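Local coordinates for protein 11R-lipoxygenase (Gersemia fruticosa, PDB 3VF1) that probably oxygenates polyunsaturated fatty acids with 11R specificity, using a non-heme iron, in a calcium-dependent manner, at residues E185-P190 / T196-S201; S360-L365 / E369-M374; S407-P412 / I531-E536. One frame throughout, in Å; residues are numbered along the deposited sequence.

Contact 1 of 3, residues E185-P190 / T196-S201; sequences EPKSLP and TDEATS
K187 and E198 meet at the protein surface in a salt bridge between two turns of the same long loop. The ammonium of K187 faces both carboxylate oxygens of E198. NZ lies 3.3 Å from OE1 of E198 and 3.4 Å from its OE2, and both bonds are weak. The closest packing is around this charged end. K187 CE also comes within 3.3 Å of E198 OE1, so the last methylene sits against the carboxylate too. The two side chains cross at about a right angle. Both reach the meeting point by a bend at chi2. In K187 chi2 is -67° and the outer chain is then extended; in E198 chi2 is 63°. The bridge is therefore made by two long, bent arms, while the turns that carry them stay apart.

Inward of the bridge the fit is looser. P186 and S201 point toward each other, but P186 CG and S201 CB are 5.2 Å apart, beyond contact. The outer side is solvent, since K187 and E198 are both exposed. Only 99 Å² of surface is buried in all.

Each turn has side-chain bonds of its own. S188 OG donates to E185 O at 2.6 Å, and S201 OG donates to E198 O at 2.8 Å. D197 OD1 accepts from A199 N at 2.9 Å, which makes an Asx turn just where E198 leaves the chain.

Both turns belong to the loop between helix 148-164 and helix 208-213. P186 and the buried L189 rest on T433 of helix 428-438. On the other turn T200 and S201 lie in a 3-10 segment that runs on along the chain, and T200 OG1 is hydrogen-bonded to Y636 OH.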
loop_
_atom_site.group_PDB
_atom_site.type_symbol
_atom_site.label_atom_id
_atom_site.label_comp_id
_atom_site.label_asym_id
_atom_site.label_seq_id
_atom_site.Cartn_x
_atom_site.Cartn_y
_atom_site.Cartn_z
ATOM N N GLU A 185 -5.503 19.541 1.270
ATOM C CA GLU A 185 -4.212 19.288 0.643
ATOM C C GLU A 185 -3.263 18.630 1.638
ATOM O O GLU A 185 -3.534 18.614 2.837
ATOM C CB GLU A 185 -3.598 20.595 0.136
ATOM C CG GLU A 185 -4.502 21.403 -0.787
ATOM C CD GLU A 185 -3.799 22.619 -1.362
ATOM O OE1 GLU A 185 -2.550 22.661 -1.310
ATOM O OE2 GLU A 185 -4.492 23.530 -1.862
ATOM N N PRO A 186 -2.143 18.083 1.145
ATOM C CA PRO A 186 -1.166 17.478 2.055
ATOM C C PRO A 186 -0.700 18.451 3.135
ATOM O O PRO A 186 -0.411 18.029 4.253
ATOM C CB PRO A 186 -0.004 17.112 1.127
ATOM C CG PRO A 186 -0.631 16.933 -0.209
ATOM C CD PRO A 186 -1.751 17.929 -0.267
ATOM N N LYS A 187 -0.638 19.737 2.801
ATOM C CA LYS A 187 -0.170 20.755 3.739
ATOM C C LYS A 187 -1.188 21.054 4.836
ATOM O O LYS A 187 -0.818 21.452 5.940
ATOM C CB LYS A 187 0.175 22.049 2.997
ATOM C CG LYS A 187 1.508 22.018 2.267
ATOM C CD LYS A 187 2.669 21.930 3.247
ATOM C CE LYS A 187 4.008 22.087 2.547
ATOM N NZ LYS A 187 5.146 22.036 3.507
ATOM N N SER A 188 -2.468 20.866 4.533
ATOM C CA SER A 188 -3.523 21.149 5.502
ATOM C C SER A 188 -3.655 20.041 6.546
ATOM O O SER A 188 -4.524 20.101 7.415
ATOM C CB SER A 188 -4.863 21.367 4.794
ATOM O OG SER A 188 -5.224 20.242 4.014
ATOM N N LEU A 189 -2.795 19.031 6.456
ATOM C CA LEU A 189 -2.766 17.962 7.446
ATOM C C LEU A 189 -1.884 18.352 8.625
ATOM O O LEU A 189 -0.990 19.186 8.484
ATOM C CB LEU A 189 -2.226 16.670 6.828
ATOM C CG LEU A 189 -3.148 15.886 5.894
ATOM C CD1 LEU A 189 -2.362 14.790 5.191
ATOM C CD2 LEU A 189 -4.316 15.294 6.662
ATOM N N PRO A 190 -2.135 17.752 9.798
ATOM C CA PRO A 190 -1.235 17.928 10.942
ATOM C C PRO A 190 0.197 17.562 10.569
ATOM O O PRO A 190 0.410 16.584 9.851
ATOM C CB PRO A 190 -1.791 16.948 11.975
ATOM C CG PRO A 190 -3.235 16.833 11.636
ATOM C CD PRO A 190 -3.314 16.937 10.142
ATOM N N THR A 196 7.350 13.278 4.725
ATOM C CA THR A 196 8.656 13.437 5.354
ATOM C C THR A 196 9.676 13.978 4.356
ATOM O O THR A 196 10.836 14.202 4.700
ATOM C CB THR A 196 9.164 12.105 5.930
ATOM O OG1 THR A 196 9.227 11.121 4.891
ATOM C CG2 THR A 196 8.238 11.616 7.035
ATOM N N ASP A 197 9.237 14.183 3.118
ATOM C CA ASP A 197 10.085 14.766 2.086
ATOM C C ASP A 197 9.250 15.718 1.238
ATOM O O ASP A 197 8.200 15.340 0.715
ATOM C CB ASP A 197 10.699 13.669 1.216
ATOM C CG ASP A 197 11.789 14.191 0.302
ATOM O OD1 ASP A 197 11.607 15.278 -0.290
ATOM O OD2 ASP A 197 12.835 13.517 0.180
ATOM N N GLU A 198 9.719 16.954 1.104
ATOM C CA GLU A 198 8.944 17.998 0.441
ATOM C C GLU A 198 8.814 17.764 -1.064
ATOM O O GLU A 198 7.882 18.262 -1.697
ATOM C CB GLU A 198 9.576 19.368 0.703
ATOM C CG GLU A 198 8.742 20.544 0.217
ATOM C CD GLU A 198 7.404 20.649 0.928
ATOM O OE1 GLU A 198 6.588 21.512 0.539
ATOM O OE2 GLU A 198 7.168 19.871 1.878
ATOM N N ALA A 199 9.745 17.007 -1.632
ATOM C CA ALA A 199 9.731 16.726 -3.063
ATOM C C ALA A 199 8.539 15.855 -3.448
ATOM O O ALA A 199 8.074 15.895 -4.587
ATOM C CB ALA A 199 11.029 16.052 -3.477
ATOM N N THR A 200 8.049 15.071 -2.493
ATOM C CA THR A 200 6.964 14.126 -2.745
ATOM C C THR A 200 5.712 14.807 -3.294
ATOM O O THR A 200 5.055 14.286 -4.196
ATOM C CB THR A 200 6.577 13.371 -1.460
ATOM O OG1 THR A 200 7.739 12.750 -0.895
ATOM C CG2 THR A 200 5.531 12.308 -1.757
ATOM N N SER A 201 5.381 15.970 -2.742
ATOM C CA SER A 201 4.147 16.666 -3.098
ATOM C C SER A 201 4.037 16.981 -4.590
ATOM O O SER A 201 2.935 17.144 -5.113
ATOM C CB SER A 201 4.016 17.957 -2.286
ATOM O OG SER A 201 5.180 18.759 -2.394
#

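Contact 2 of 3, residues S360-L365 / E369-M374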
loop_
_atom_site.group_PDB
_atom_site.type_symbol
_atom_site.label_atom_id
_atom_site.label_comp_id
_atom_site.label_asym_id
_atom_site.label_seq_id
_atom_site.Cartn_x
_atom_site.Cartn_y
_atom_site.Cartn_z
ATOM N N SER A 360 -15.813 -12.656 -31.748
ATOM C CA SER A 360 -15.499 -14.072 -31.871
ATOM C C SER A 360 -14.503 -14.510 -30.809
ATOM O O SER A 360 -13.982 -13.690 -30.053
ATOM C CB SER A 360 -14.895 -14.338 -33.244
ATOM O OG SER A 360 -13.670 -13.636 -33.377
ATOM N N ILE A 361 -14.232 -15.810 -30.769
ATOM C CA ILE A 361 -13.214 -16.353 -29.882
ATOM C C ILE A 361 -11.881 -16.457 -30.617
ATOM O O ILE A 361 -11.786 -17.105 -31.659
ATOM C CB ILE A 361 -13.620 -17.735 -29.344
ATOM C CG1 ILE A 361 -14.895 -17.607 -28.508
ATOM C CG2 ILE A 361 -12.492 -18.334 -28.517
ATOM C CD1 ILE A 361 -15.411 -18.913 -27.949
ATOM N N TRP A 362 -10.860 -15.810 -30.063
ATOM C CA TRP A 362 -9.529 -15.807 -30.657
ATOM C C TRP A 362 -8.694 -16.928 -30.059
ATOM O O TRP A 362 -8.828 -17.257 -28.885
ATOM C CB TRP A 362 -8.845 -14.461 -30.423
ATOM C CG TRP A 362 -9.666 -13.297 -30.876
ATOM C CD1 TRP A 362 -10.662 -12.676 -30.180
ATOM C CD2 TRP A 362 -9.567 -12.612 -32.130
ATOM N NE1 TRP A 362 -11.188 -11.646 -30.922
ATOM C CE2 TRP A 362 -10.531 -11.585 -32.123
ATOM C CE3 TRP A 362 -8.754 -12.765 -33.257
ATOM C CZ2 TRP A 362 -10.707 -10.718 -33.198
ATOM C CZ3 TRP A 362 -8.931 -11.903 -34.322
ATOM C CH2 TRP A 362 -9.899 -10.893 -34.286
ATOM N N THR A 363 -7.825 -17.509 -30.878
ATOM C CA THR A 363 -7.066 -18.685 -30.481
ATOM C C THR A 363 -5.819 -18.823 -31.352
ATOM O O THR A 363 -5.894 -18.681 -32.570
ATOM C CB THR A 363 -7.943 -19.947 -30.614
ATOM O OG1 THR A 363 -8.721 -20.119 -29.423
ATOM C CG2 THR A 363 -7.114 -21.169 -30.830
ATOM N N PRO A 364 -4.663 -19.104 -30.730
ATOM C CA PRO A 364 -3.404 -19.179 -31.483
ATOM C C PRO A 364 -3.371 -20.354 -32.457
ATOM O O PRO A 364 -2.570 -20.369 -33.387
ATOM C CB PRO A 364 -2.350 -19.356 -30.387
ATOM C CG PRO A 364 -3.083 -19.995 -29.260
ATOM C CD PRO A 364 -4.471 -19.430 -29.306
ATOM N N LEU A 365 -4.237 -21.332 -32.221
ATOM C CA LEU A 365 -4.403 -22.475 -33.113
ATOM C C LEU A 365 -5.153 -22.134 -34.405
ATOM O O LEU A 365 -4.794 -22.621 -35.478
ATOM C CB LEU A 365 -5.155 -23.583 -32.374
ATOM C CG LEU A 365 -5.141 -24.974 -33.002
ATOM C CD1 LEU A 365 -3.743 -25.566 -32.957
ATOM C CD2 LEU A 365 -6.135 -25.878 -32.287
ATOM N N GLU A 369 -0.937 -15.138 -36.452
ATOM C CA GLU A 369 -0.028 -14.793 -35.369
ATOM C C GLU A 369 -0.207 -13.339 -34.938
ATOM O O GLU A 369 -0.176 -13.031 -33.748
ATOM C CB GLU A 369 1.417 -15.065 -35.787
ATOM C CG GLU A 369 1.675 -16.528 -36.113
ATOM C CD GLU A 369 3.120 -16.807 -36.463
ATOM O OE1 GLU A 369 3.930 -15.855 -36.465
ATOM O OE2 GLU A 369 3.445 -17.983 -36.732
ATOM N N TRP A 370 -0.403 -12.448 -35.904
ATOM C CA TRP A 370 -0.628 -11.041 -35.596
ATOM C C TRP A 370 -1.967 -10.841 -34.892
ATOM O O TRP A 370 -2.073 -10.035 -33.970
ATOM C CB TRP A 370 -0.563 -10.187 -36.866
ATOM C CG TRP A 370 0.839 -9.888 -37.308
ATOM C CD1 TRP A 370 1.424 -10.250 -38.486
ATOM C CD2 TRP A 370 1.836 -9.169 -36.570
ATOM N NE1 TRP A 370 2.720 -9.797 -38.529
ATOM C CE2 TRP A 370 2.998 -9.131 -37.365
ATOM C CE3 TRP A 370 1.856 -8.554 -35.315
ATOM C CZ2 TRP A 370 4.168 -8.501 -36.946
ATOM C CZ3 TRP A 370 3.018 -7.929 -34.901
ATOM C CH2 TRP A 370 4.159 -7.908 -35.715
ATOM N N ASP A 371 -2.987 -11.576 -35.326
ATOM C CA ASP A 371 -4.300 -11.505 -34.688
ATOM C C ASP A 371 -4.206 -11.938 -33.233
ATOM O O ASP A 371 -4.760 -11.293 -32.349
ATOM C CB ASP A 371 -5.316 -12.388 -35.423
ATOM C CG ASP A 371 -6.076 -11.636 -36.504
ATOM O OD1 ASP A 371 -5.713 -10.481 -36.801
ATOM O OD2 ASP A 371 -7.040 -12.204 -37.060
ATOM N N TRP A 372 -3.499 -13.036 -32.993
ATOM C CA TRP A 372 -3.342 -13.560 -31.644
ATOM C C TRP A 372 -2.631 -12.552 -30.745
ATOM O O TRP A 372 -2.998 -12.377 -29.583
ATOM C CB TRP A 372 -2.569 -14.878 -31.665
ATOM C CG TRP A 372 -2.336 -15.447 -30.300
ATOM C CD1 TRP A 372 -1.134 -15.750 -29.731
ATOM C CD2 TRP A 372 -3.336 -15.768 -29.324
ATOM N NE1 TRP A 372 -1.324 -16.247 -28.464
ATOM C CE2 TRP A 372 -2.666 -16.266 -28.190
ATOM C CE3 TRP A 372 -4.731 -15.684 -29.300
ATOM C CZ2 TRP A 372 -3.343 -16.680 -27.044
ATOM C CZ3 TRP A 372 -5.402 -16.095 -28.161
ATOM C CH2 TRP A 372 -4.707 -16.586 -27.050
ATOM N N ILE A 373 -1.611 -11.892 -31.285
ATOM C CA ILE A 373 -0.891 -10.868 -30.538
ATOM C C ILE A 373 -1.822 -9.708 -30.202
ATOM O O ILE A 373 -1.802 -9.190 -29.087
ATOM C CB ILE A 373 0.335 -10.353 -31.321
ATOM C CG1 ILE A 373 1.457 -11.390 -31.264
ATOM C CG2 ILE A 373 0.821 -9.027 -30.753
ATOM C CD1 ILE A 373 2.650 -11.062 -32.143
ATOM N N MET A 374 -2.643 -9.308 -31.166
ATOM C CA MET A 374 -3.604 -8.235 -30.946
ATOM C C MET A 374 -4.562 -8.613 -29.818
ATOM O O MET A 374 -4.805 -7.824 -28.904
ATOM C CB MET A 374 -4.389 -7.949 -32.230
ATOM C CG MET A 374 -5.525 -6.943 -32.060
ATOM S SD MET A 374 -4.960 -5.264 -31.703
ATOM C CE MET A 374 -4.491 -4.703 -33.341
#
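W372, W362 and P364 lose the most surface where the segment 360-365 folds back on the start of helix 369-410. P364 lies flat over one face of the W372 indole. Its CD is 3.5 Å from the centroid of the six-membered ring and only 5° off the ring normal, a clear CH-pi contact. CB of P364 lies over the other part of the indole, 3.8 Å from W372 NE1. The two side chains run alongside each other and point the same way. W372 has CG anti to its own N (chi1 178°), which carries the indole out from the helix and under the proline. The far end of that indole reaches the backbone of W362, with CZ3 3.7 Å from W362 O.

W362 uses its rim instead. Its CZ3 meets D371 OD2 at 3.3 Å, in the ring plane, and the carboxylate stands 85° to the indole. This is an edge contact, and the polar needs of D371 are met by G605 N on OD2 and S607 N on OD1. W372 NE1 is likewise bonded to D254 OD1.

The weakly bonded edge strand 361-362 pairs with strand 344-350 through W362 and I349. W372 also packs on that strand, through P346 and I349. Helix 609-615 covers another side of helix 369-410, touching W370, I373 and M374.

Contact 3 of 3, residues S407-P412 / I531-E536; sequences SWRNLP and IRDLHE
D533 OD2 takes two hydrogen bonds from neighbouring residues at the end of the facing helix, R409 and N410. R409 NE donates at 2.9 Å with a nearly straight N-H...O angle of 165°. It uses the syn lone pair of OD2, and the oxygen lies in the guanidinium plane. The pair is also a salt bridge, made by NE alone: R409 NH2 stays 3.9 Å from OD2. The bend of R409 at chi3 (54°) turns NE toward the aspartate. N410 ND2 donates to the same oxygen at 3.1 Å and comes from the anti side, slightly out of the carboxylate plane. The oxygen lies in the amide plane of N410, while the amide and carboxylate planes are 77° apart. One carboxylate oxygen is thus gripped from two sides.

Several of the other polar atoms have partners close by. D533 OD1 accepts from N537 ND2, one turn further along its own helix, and from W167 NE1. Four donors therefore hold the buried carboxylate, and the positive charge of R409 would be expected to favour its ionised form. N410 ND2 also donates to S406 O, one turn back. R409 NH1 is bonded to Y165 O. Replacing D533 by an alanine removes the carboxylate and would probably leave R409 NE without its charge partner and W167 NE1 and N537 ND2 without their acceptor, with N410 ND2 keeping S406 O.

The contact joins the C-terminal end of helix 369-410 to helix 525-538. L411 is the first residue to leave the helix, and its side chain packs on W530. L534 reaches back to P402 and S406 of helix 369-410. Helix 148-164 closes another side, where P412 touches R154, E157 and V158, and K162 NZ bonds R409 O.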
loop_
_atom_site.group_PDB
_atom_site.type_symbol
_atom_site.label_atom_id
_atom_site.label_comp_id
_atom_site.label_asym_id
_atom_site.label_seq_id
_atom_site.Cartn_x
_atom_site.Cartn_y
_atom_site.Cartn_z
ATOM N N SER A 407 -7.238 5.220 14.197
ATOM C CA SER A 407 -6.184 5.146 15.202
ATOM C C SER A 407 -6.036 6.480 15.922
ATOM O O SER A 407 -5.957 6.529 17.150
ATOM C CB SER A 407 -4.849 4.756 14.566
ATOM O OG SER A 407 -4.863 3.410 14.119
ATOM N N TRP A 408 -5.998 7.562 15.151
ATOM C CA TRP A 408 -5.827 8.897 15.714
ATOM C C TRP A 408 -7.038 9.326 16.536
ATOM O O TRP A 408 -6.907 10.080 17.500
ATOM C CB TRP A 408 -5.565 9.917 14.603
ATOM C CG TRP A 408 -4.162 9.881 14.076
ATOM C CD1 TRP A 408 -3.727 9.268 12.937
ATOM C CD2 TRP A 408 -3.007 10.483 14.672
ATOM N NE1 TRP A 408 -2.373 9.452 12.787
ATOM C CE2 TRP A 408 -1.908 10.194 13.840
ATOM C CE3 TRP A 408 -2.797 11.238 15.830
ATOM C CZ2 TRP A 408 -0.617 10.633 14.129
ATOM C CZ3 TRP A 408 -1.514 11.672 16.116
ATOM C CH2 TRP A 408 -0.442 11.368 15.269
ATOM N N ARG A 409 -8.213 8.836 16.159
ATOM C CA ARG A 409 -9.462 9.275 16.774
ATOM C C ARG A 409 -9.845 8.501 18.035
ATOM O O ARG A 409 -10.612 9.001 18.856
ATOM C CB ARG A 409 -10.605 9.169 15.764
ATOM C CG ARG A 409 -10.538 10.182 14.637
ATOM C CD ARG A 409 -11.558 9.870 13.555
ATOM N NE ARG A 409 -12.910 9.741 14.090
ATOM C CZ ARG A 409 -13.679 10.764 14.450
ATOM N NH1 ARG A 409 -13.234 12.009 14.349
ATOM N NH2 ARG A 409 -14.898 10.542 14.923
ATOM N N ASN A 410 -9.328 7.286 18.188
ATOM C CA ASN A 410 -9.797 6.408 19.257
ATOM C C ASN A 410 -8.707 5.809 20.147
ATOM O O ASN A 410 -9.004 5.310 21.233
ATOM C CB ASN A 410 -10.638 5.278 18.661
ATOM C CG ASN A 410 -11.799 5.795 17.834
ATOM O OD1 ASN A 410 -12.852 6.140 18.370
ATOM N ND2 ASN A 410 -11.610 5.852 16.521
ATOM N N LEU A 411 -7.456 5.855 19.701
ATOM C CA LEU A 411 -6.369 5.238 20.456
ATOM C C LEU A 411 -5.359 6.267 20.953
ATOM O O LEU A 411 -4.921 7.130 20.192
ATOM C CB LEU A 411 -5.645 4.199 19.599
ATOM C CG LEU A 411 -6.487 3.039 19.071
ATOM C CD1 LEU A 411 -5.620 2.105 18.240
ATOM C CD2 LEU A 411 -7.151 2.283 20.210
ATOM N N PRO A 412 -4.991 6.179 22.240
ATOM C CA PRO A 412 -3.900 6.994 22.782
ATOM C C PRO A 412 -2.554 6.344 22.485
ATOM O O PRO A 412 -2.488 5.124 22.328
ATOM C CB PRO A 412 -4.181 6.987 24.283
ATOM C CG PRO A 412 -4.841 5.675 24.524
ATOM C CD PRO A 412 -5.646 5.374 23.286
ATOM N N ILE A 531 -12.610 -0.097 16.537
ATOM C CA ILE A 531 -13.268 -0.969 15.568
ATOM C C ILE A 531 -14.691 -0.506 15.265
ATOM O O ILE A 531 -15.198 -0.726 14.166
ATOM C CB ILE A 531 -13.294 -2.440 16.044
ATOM C CG1 ILE A 531 -13.699 -3.367 14.895
ATOM C CG2 ILE A 531 -14.245 -2.612 17.221
ATOM C CD1 ILE A 531 -12.742 -3.349 13.717
ATOM N N ARG A 532 -15.331 0.138 16.234
ATOM C CA ARG A 532 -16.683 0.646 16.035
ATOM C C ARG A 532 -16.679 1.839 15.083
ATOM O O ARG A 532 -17.612 2.026 14.300
ATOM C CB ARG A 532 -17.321 1.045 17.369
ATOM C CG ARG A 532 -18.709 1.654 17.211
ATOM C CD ARG A 532 -19.453 1.775 18.537
ATOM N NE ARG A 532 -18.759 2.632 19.499
ATOM C CZ ARG A 532 -18.034 2.196 20.528
ATOM N NH1 ARG A 532 -17.890 0.897 20.768
ATOM N NH2 ARG A 532 -17.447 3.071 21.332
ATOM N N ASP A 533 -15.625 2.643 15.151
ATOM C CA ASP A 533 -15.503 3.807 14.283
ATOM C C ASP A 533 -15.249 3.368 12.841
ATOM O O ASP A 533 -15.694 4.019 11.895
ATOM C CB ASP A 533 -14.373 4.716 14.769
ATOM C CG ASP A 533 -14.483 6.126 14.226
ATOM O OD1 ASP A 533 -15.543 6.466 13.660
ATOM O OD2 ASP A 533 -13.512 6.897 14.377
ATOM N N LEU A 534 -14.532 2.260 12.680
ATOM C CA LEU A 534 -14.270 1.699 11.360
ATOM C C LEU A 534 -15.545 1.125 10.751
ATOM O O LEU A 534 -15.836 1.346 9.575
ATOM C CB LEU A 534 -13.207 0.603 11.450
ATOM C CG LEU A 534 -11.797 1.065 11.810
ATOM C CD1 LEU A 534 -10.886 -0.128 12.052
ATOM C CD2 LEU A 534 -11.233 1.960 10.718
ATOM N N HIS A 535 -16.300 0.386 11.558
ATOM C CA HIS A 535 -17.521 -0.257 11.091
ATOM C C HIS A 535 -18.555 0.763 10.627
ATOM O O HIS A 535 -19.293 0.520 9.673
ATOM C CB HIS A 535 -18.123 -1.118 12.204
ATOM C CG HIS A 535 -19.464 -1.687 11.865
ATOM N ND1 HIS A 535 -19.621 -2.913 11.254
ATOM C CD2 HIS A 535 -20.713 -1.195 12.046
ATOM C CE1 HIS A 535 -20.907 -3.153 11.077
ATOM N NE2 HIS A 535 -21.592 -2.127 11.549
ATOM N N GLU A 536 -18.600 1.906 11.302
ATOM C CA GLU A 536 -19.634 2.904 11.047
ATOM C C GLU A 536 -19.221 3.928 9.994
ATOM O O GLU A 536 -19.999 4.247 9.096
ATOM C CB GLU A 536 -20.004 3.617 12.349
ATOM C CG GLU A 536 -20.630 2.699 13.389
ATOM C CD GLU A 536 -20.904 3.400 14.706
ATOM O OE1 GLU A 536 -20.433 4.544 14.881
ATOM O OE2 GLU A 536 -21.590 2.807 15.565
#

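In the fold
Contacts 2 and 3 mark the two ends of helix 369-410, with centres about 52 Å apart on opposite sides of the chain's centre. Between them the helix carries H392 and H397, two ligands of the iron; H575, N579 and I698 complete the metal site. Neither contact lies at that site. Contact 1 belongs with contact 3: their centres are about 24 Å apart and their nearest atoms about 7 Å. Y165 meets a segment of each: P190 of 185-190 touches it, and its O accepts from R409 NH1. Contact 1 is about 48 Å from contact 2, centre to centre. The side chain of K187 lies about 10 Å from G33, a predicted calcium ligand of the PLAT domain.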